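Local coordinates for protein Cwp19 (Clostridioides difficile, PDB 5OQ3) that is a cell-wall protein whose TIM-barrel glycoside hydrolase domain, the part described here, probably cleaves peptidoglycan, the whole protein being possibly an amidase, at residues Thr43-Ala48 with Tyr91-Gln96; Ala79-Asn84 with Asp103-Leu108. One frame throughout, in Å; residues are numbered along the deposited sequence.

Interaction 1. Residues Thr43-Ala48 with Tyr91-Gln96; sequences TKNNEA and YLTGTQ
N45 and T93 bring the two segments together, their CA atoms 4.8 Å apart, and N45 grips the end of the short helix 90-93 twice. Its backbone N donates to L92 O over 3.1 Å, a nearly straight bond (162°) lying in the carbonyl plane. Its side-chain amide reaches one residue further: ND2 of N45 donates to T93 O at 2.7 Å, more bent at 138° and tilted from both the carbonyl plane and the amide plane. With CG beside the backbone N (chi1 -61°), the amide swings back over T93, where OD1 of N45 rests 3.3 Å from CB of T93 and also touches CG2. T93 OG1 meanwhile accepts from T95 N, an ST turn where the chain leaves the helix, at G94 with positive phi.

K44 runs alongside this end. Its CA makes a CA-H...O contact to L92 O, and CB of K44 stays 3.6 Å from L92 O. CG of K44 lies 3.7 Å from Y91 O, and its CD 4.0 Å from G94 N; beyond CD the extended chain runs on past the 91-96 backbone to NZ, and the side chain also touches N37.

Further amides reach this helix end, from N37 to Y91 O and from Q50 to L92 O. The contact thus joins helix 90-93, in the connection after strand 68-74, to the loop between strand 27-32 and helix 47-63, just before N46 caps that helix.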
# COMPACT_ATOMS: atom_id res chain seq x y z
N THR A 43 -4.76 -7.01 -20.08
CA THR A 43 -4.07 -7.47 -21.29
C THR A 43 -2.59 -7.04 -21.27
O THR A 43 -2.30 -5.92 -20.88
CB THR A 43 -4.73 -6.85 -22.54
OG1 THR A 43 -6.14 -7.14 -22.54
CG2 THR A 43 -4.11 -7.37 -23.83
N LYS A 44 -1.70 -7.96 -21.64
CA LYS A 44 -0.27 -7.65 -21.79
C LYS A 44 0.03 -7.42 -23.26
O LYS A 44 -0.67 -7.90 -24.11
CB LYS A 44 0.57 -8.81 -21.26
CG LYS A 44 0.45 -8.97 -19.77
CD LYS A 44 1.05 -10.29 -19.29
CE LYS A 44 0.58 -10.58 -17.88
NZ LYS A 44 1.08 -11.87 -17.34
N ASN A 45 1.08 -6.64 -23.55
CA ASN A 45 1.56 -6.41 -24.92
C ASN A 45 0.51 -5.90 -25.86
O ASN A 45 0.34 -6.42 -26.97
CB ASN A 45 2.15 -7.70 -25.51
CG ASN A 45 3.29 -8.18 -24.73
OD1 ASN A 45 4.29 -7.45 -24.56
ND2 ASN A 45 3.18 -9.40 -24.20
N ASN A 46 -0.17 -4.85 -25.39
CA ASN A 46 -1.18 -4.21 -26.23
C ASN A 46 -1.50 -2.83 -25.64
O ASN A 46 -2.40 -2.66 -24.83
CB ASN A 46 -2.42 -5.10 -26.39
CG ASN A 46 -3.41 -4.55 -27.39
OD1 ASN A 46 -3.50 -3.33 -27.61
ND2 ASN A 46 -4.18 -5.44 -28.00
N GLU A 47 -0.73 -1.84 -26.06
CA GLU A 47 -0.86 -0.50 -25.53
C GLU A 47 -2.28 0.05 -25.62
O GLU A 47 -2.83 0.56 -24.63
CB GLU A 47 0.12 0.43 -26.26
CG GLU A 47 -0.02 1.90 -25.94
CD GLU A 47 0.98 2.76 -26.67
OE1 GLU A 47 0.81 3.99 -26.65
OE2 GLU A 47 1.96 2.23 -27.24
N ALA A 48 -2.88 -0.05 -26.80
CA ALA A 48 -4.21 0.53 -26.98
C ALA A 48 -5.24 -0.12 -26.04
O ALA A 48 -6.08 0.56 -25.45
CB ALA A 48 -4.68 0.40 -28.42
N TYR A 91 4.58 -6.90 -15.49
CA TYR A 91 3.12 -7.05 -15.62
C TYR A 91 2.56 -6.29 -16.83
O TYR A 91 1.42 -6.49 -17.18
CB TYR A 91 2.39 -6.69 -14.32
CG TYR A 91 2.93 -7.55 -13.17
CD1 TYR A 91 2.74 -8.94 -13.17
CD2 TYR A 91 3.71 -7.01 -12.15
CE1 TYR A 91 3.29 -9.73 -12.19
CE2 TYR A 91 4.24 -7.80 -11.13
CZ TYR A 91 4.03 -9.16 -11.16
OH TYR A 91 4.58 -9.96 -10.15
N LEU A 92 3.37 -5.47 -17.49
CA LEU A 92 2.96 -4.82 -18.74
C LEU A 92 3.10 -5.71 -19.96
O LEU A 92 2.24 -5.69 -20.85
CB LEU A 92 3.77 -3.53 -18.95
CG LEU A 92 3.39 -2.42 -17.94
CD1 LEU A 92 4.49 -1.38 -17.80
CD2 LEU A 92 2.07 -1.74 -18.34
N THR A 93 4.20 -6.44 -20.03
CA THR A 93 4.55 -7.26 -21.22
C THR A 93 4.69 -8.80 -21.03
O THR A 93 4.64 -9.54 -21.96
CB THR A 93 5.90 -6.79 -21.79
OG1 THR A 93 6.91 -7.02 -20.80
CG2 THR A 93 5.81 -5.31 -22.14
N GLY A 94 4.88 -9.16 -19.74
CA GLY A 94 5.20 -10.57 -19.40
C GLY A 94 6.68 -10.76 -19.09
O GLY A 94 7.05 -11.83 -18.64
N THR A 95 7.52 -9.76 -19.37
CA THR A 95 8.98 -9.86 -19.20
C THR A 95 9.56 -8.67 -18.42
O THR A 95 9.41 -7.52 -18.86
CB THR A 95 9.66 -9.93 -20.60
OG1 THR A 95 9.11 -11.03 -21.32
CG2 THR A 95 11.17 -10.09 -20.48
N GLN A 96 10.23 -8.94 -17.27
CA GLN A 96 10.78 -7.84 -16.49
C GLN A 96 11.88 -7.16 -17.30
O GLN A 96 12.71 -7.81 -17.92
CB GLN A 96 11.32 -8.25 -15.10
CG GLN A 96 11.55 -7.02 -14.19
CD GLN A 96 12.10 -7.38 -12.83
OE1 GLN A 96 13.24 -7.79 -12.72
NE2 GLN A 96 11.29 -7.22 -11.79

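Interaction 2. Residues Ala79-Asn84 with Asp103-Leu108; sequences ALYKSN and DPLPFL. With EDO (1,2-ethanediol), chain C.
A capped helix start meets a loop of the barrel here: D103, the N-cap residue of helix 104-114, turns its carboxylate to the backbone of Y81 and K82 while also holding its own helix. OD1 of D103 accepts from L105 N at 3.1 Å, met from above the carboxylate plane, and this is the capping bond. D103 OD1 also lies 3.1 Å from CA of Y81. OD2 of D103 takes a weak hydrogen bond from K82 N, long at 3.4 Å though fairly straight (160°), and touches CB of K82. The stronger partner of OD2 is the hydroxyl of Y182, which also has a weak bond with K82 N, so the loop, the helix start and Y182 meet around one carboxylate. A chi1 of 179° sets the D103 carboxylate beside its own carbonyl carbon, within reach of both L105 N and the 79-84 loop.

Beside this polar group lie mostly apolar atoms. CB of Y81 packs on CD2 of L105 at 3.7 Å, the two side chains lying side by side and pointing the same way. A79 CB sits over the centre of one face of the Y81 ring, 3.4 Å above its plane. The pyrrolidine ring of P104 leans on the carbonyl of L80, with P104 CD 3.7 Å from L80 O. A 1,2-ethanediol, probably from the crystallisation liquor, donates from O1 to Y81 O at 2.6 Å; the placement of its other hydroxyl is doubtful.

Toward the barrel, Y81 and L105 both touch V73 of strand 68-74, and L105 and L108 pack on F119 of strand 118-123. A helix seated on the strands of a beta-alpha-beta connection is the layering of a TIM barrel; here the D103 carboxylate also ties the helix start to the loop after strand 68-74.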
# COMPACT_ATOMS: atom_id res chain seq x y z
N ALA A 79 8.86 -0.87 -12.28
CA ALA A 79 8.25 0.43 -12.57
C ALA A 79 7.25 0.30 -13.70
O ALA A 79 7.57 -0.26 -14.75
CB ALA A 79 9.34 1.45 -12.93
N LEU A 80 6.07 0.89 -13.49
CA LEU A 80 5.15 1.12 -14.59
C LEU A 80 5.31 2.56 -15.10
O LEU A 80 4.34 3.26 -15.36
CB LEU A 80 3.70 0.80 -14.18
CG LEU A 80 3.43 -0.71 -14.08
CD1 LEU A 80 3.82 -1.34 -12.76
CD2 LEU A 80 2.00 -1.07 -14.40
N TYR A 81 6.57 3.00 -15.22
CA TYR A 81 6.92 4.36 -15.63
C TYR A 81 8.36 4.30 -16.13
O TYR A 81 9.10 3.36 -15.79
CB TYR A 81 6.81 5.36 -14.50
CG TYR A 81 7.56 5.00 -13.22
CD1 TYR A 81 6.98 4.18 -12.25
CD2 TYR A 81 8.86 5.43 -12.98
CE1 TYR A 81 7.66 3.85 -11.08
CE2 TYR A 81 9.54 5.11 -11.84
CZ TYR A 81 8.95 4.31 -10.89
OH TYR A 81 9.63 3.98 -9.74
N LYS A 82 8.75 5.31 -16.89
CA LYS A 82 10.10 5.46 -17.40
C LYS A 82 11.02 5.86 -16.24
O LYS A 82 10.76 6.83 -15.51
CB LYS A 82 10.13 6.50 -18.50
CG LYS A 82 11.46 6.60 -19.21
CD LYS A 82 11.28 7.37 -20.51
CE LYS A 82 12.54 7.33 -21.34
NZ LYS A 82 12.39 8.39 -22.38
N SER A 83 12.09 5.08 -16.04
CA SER A 83 12.98 5.21 -14.88
C SER A 83 14.42 5.01 -15.32
O SER A 83 14.69 4.18 -16.19
CB SER A 83 12.63 4.13 -13.85
OG SER A 83 13.47 4.22 -12.71
N ASN A 84 15.34 5.72 -14.67
CA ASN A 84 16.77 5.50 -14.80
C ASN A 84 17.32 4.69 -13.59
O ASN A 84 18.52 4.59 -13.41
CB ASN A 84 17.50 6.86 -14.91
CG ASN A 84 17.16 7.63 -16.18
OD1 ASN A 84 16.92 7.04 -17.24
ND2 ASN A 84 17.21 8.96 -16.09
N ASP A 103 5.22 4.92 -22.11
CA ASP A 103 5.28 5.10 -20.66
C ASP A 103 3.84 5.19 -20.18
O ASP A 103 3.15 6.15 -20.48
CB ASP A 103 6.04 6.37 -20.35
CG ASP A 103 6.15 6.65 -18.84
OD1 ASP A 103 5.61 5.89 -18.03
OD2 ASP A 103 6.81 7.63 -18.46
N PRO A 104 3.35 4.19 -19.42
CA PRO A 104 1.94 4.26 -19.00
C PRO A 104 1.63 5.37 -18.02
O PRO A 104 0.50 5.87 -18.01
CB PRO A 104 1.67 2.91 -18.33
CG PRO A 104 2.86 2.07 -18.62
CD PRO A 104 3.99 2.95 -19.00
N LEU A 105 2.60 5.78 -17.20
CA LEU A 105 2.25 6.63 -16.07
C LEU A 105 1.63 8.00 -16.41
O LEU A 105 0.64 8.38 -15.77
CB LEU A 105 3.42 6.75 -15.06
CG LEU A 105 3.14 7.48 -13.78
CD1 LEU A 105 1.95 6.87 -13.04
CD2 LEU A 105 4.35 7.51 -12.85
N PRO A 106 2.18 8.72 -17.43
CA PRO A 106 1.53 9.99 -17.82
C PRO A 106 0.06 9.80 -18.16
O PRO A 106 -0.78 10.66 -17.83
CB PRO A 106 2.35 10.45 -19.02
CG PRO A 106 3.69 9.88 -18.76
CD PRO A 106 3.45 8.54 -18.15
N PHE A 107 -0.26 8.72 -18.88
CA PHE A 107 -1.63 8.41 -19.23
C PHE A 107 -2.49 8.10 -18.01
O PHE A 107 -3.60 8.65 -17.85
CB PHE A 107 -1.66 7.23 -20.19
CG PHE A 107 -3.01 6.93 -20.74
CD1 PHE A 107 -3.47 7.60 -21.89
CD2 PHE A 107 -3.83 5.97 -20.16
CE1 PHE A 107 -4.73 7.32 -22.44
CE2 PHE A 107 -5.08 5.67 -20.71
CZ PHE A 107 -5.53 6.35 -21.84
N LEU A 108 -1.91 7.33 -17.11
CA LEU A 108 -2.67 6.97 -15.89
C LEU A 108 -3.03 8.20 -15.05
O LEU A 108 -4.12 8.33 -14.57
CB LEU A 108 -1.92 5.96 -15.05
CG LEU A 108 -1.46 4.67 -15.72
CD1 LEU A 108 -0.67 3.78 -14.76
CD2 LEU A 108 -2.65 3.90 -16.26
C1 EDO C . 12.16 1.46 -16.64
O1 EDO C . 10.89 1.43 -16.05
C2 EDO C . 12.22 2.54 -17.62
O2 EDO C . 13.26 3.45 -17.36

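Both interactions draw on the long connection between strands 68-74 and 118-123, and their segments alternate along the chain, with centres about 13 Å apart. Interaction 2 is the more buried: it joins two parts of that connection and combines an acid at a helix start with apolar packing against the barrel. Interaction 1 lies further out and is only partly buried; it ties the same connection to the loop before helix 47-63, chiefly through hydrogen bonds from amide N-H groups to carbonyl oxygens at a helix end. L92 links them directly, its CD1 lying 3.9 Å from CG of L80 and its CD2 3.9 Å from CG of P104.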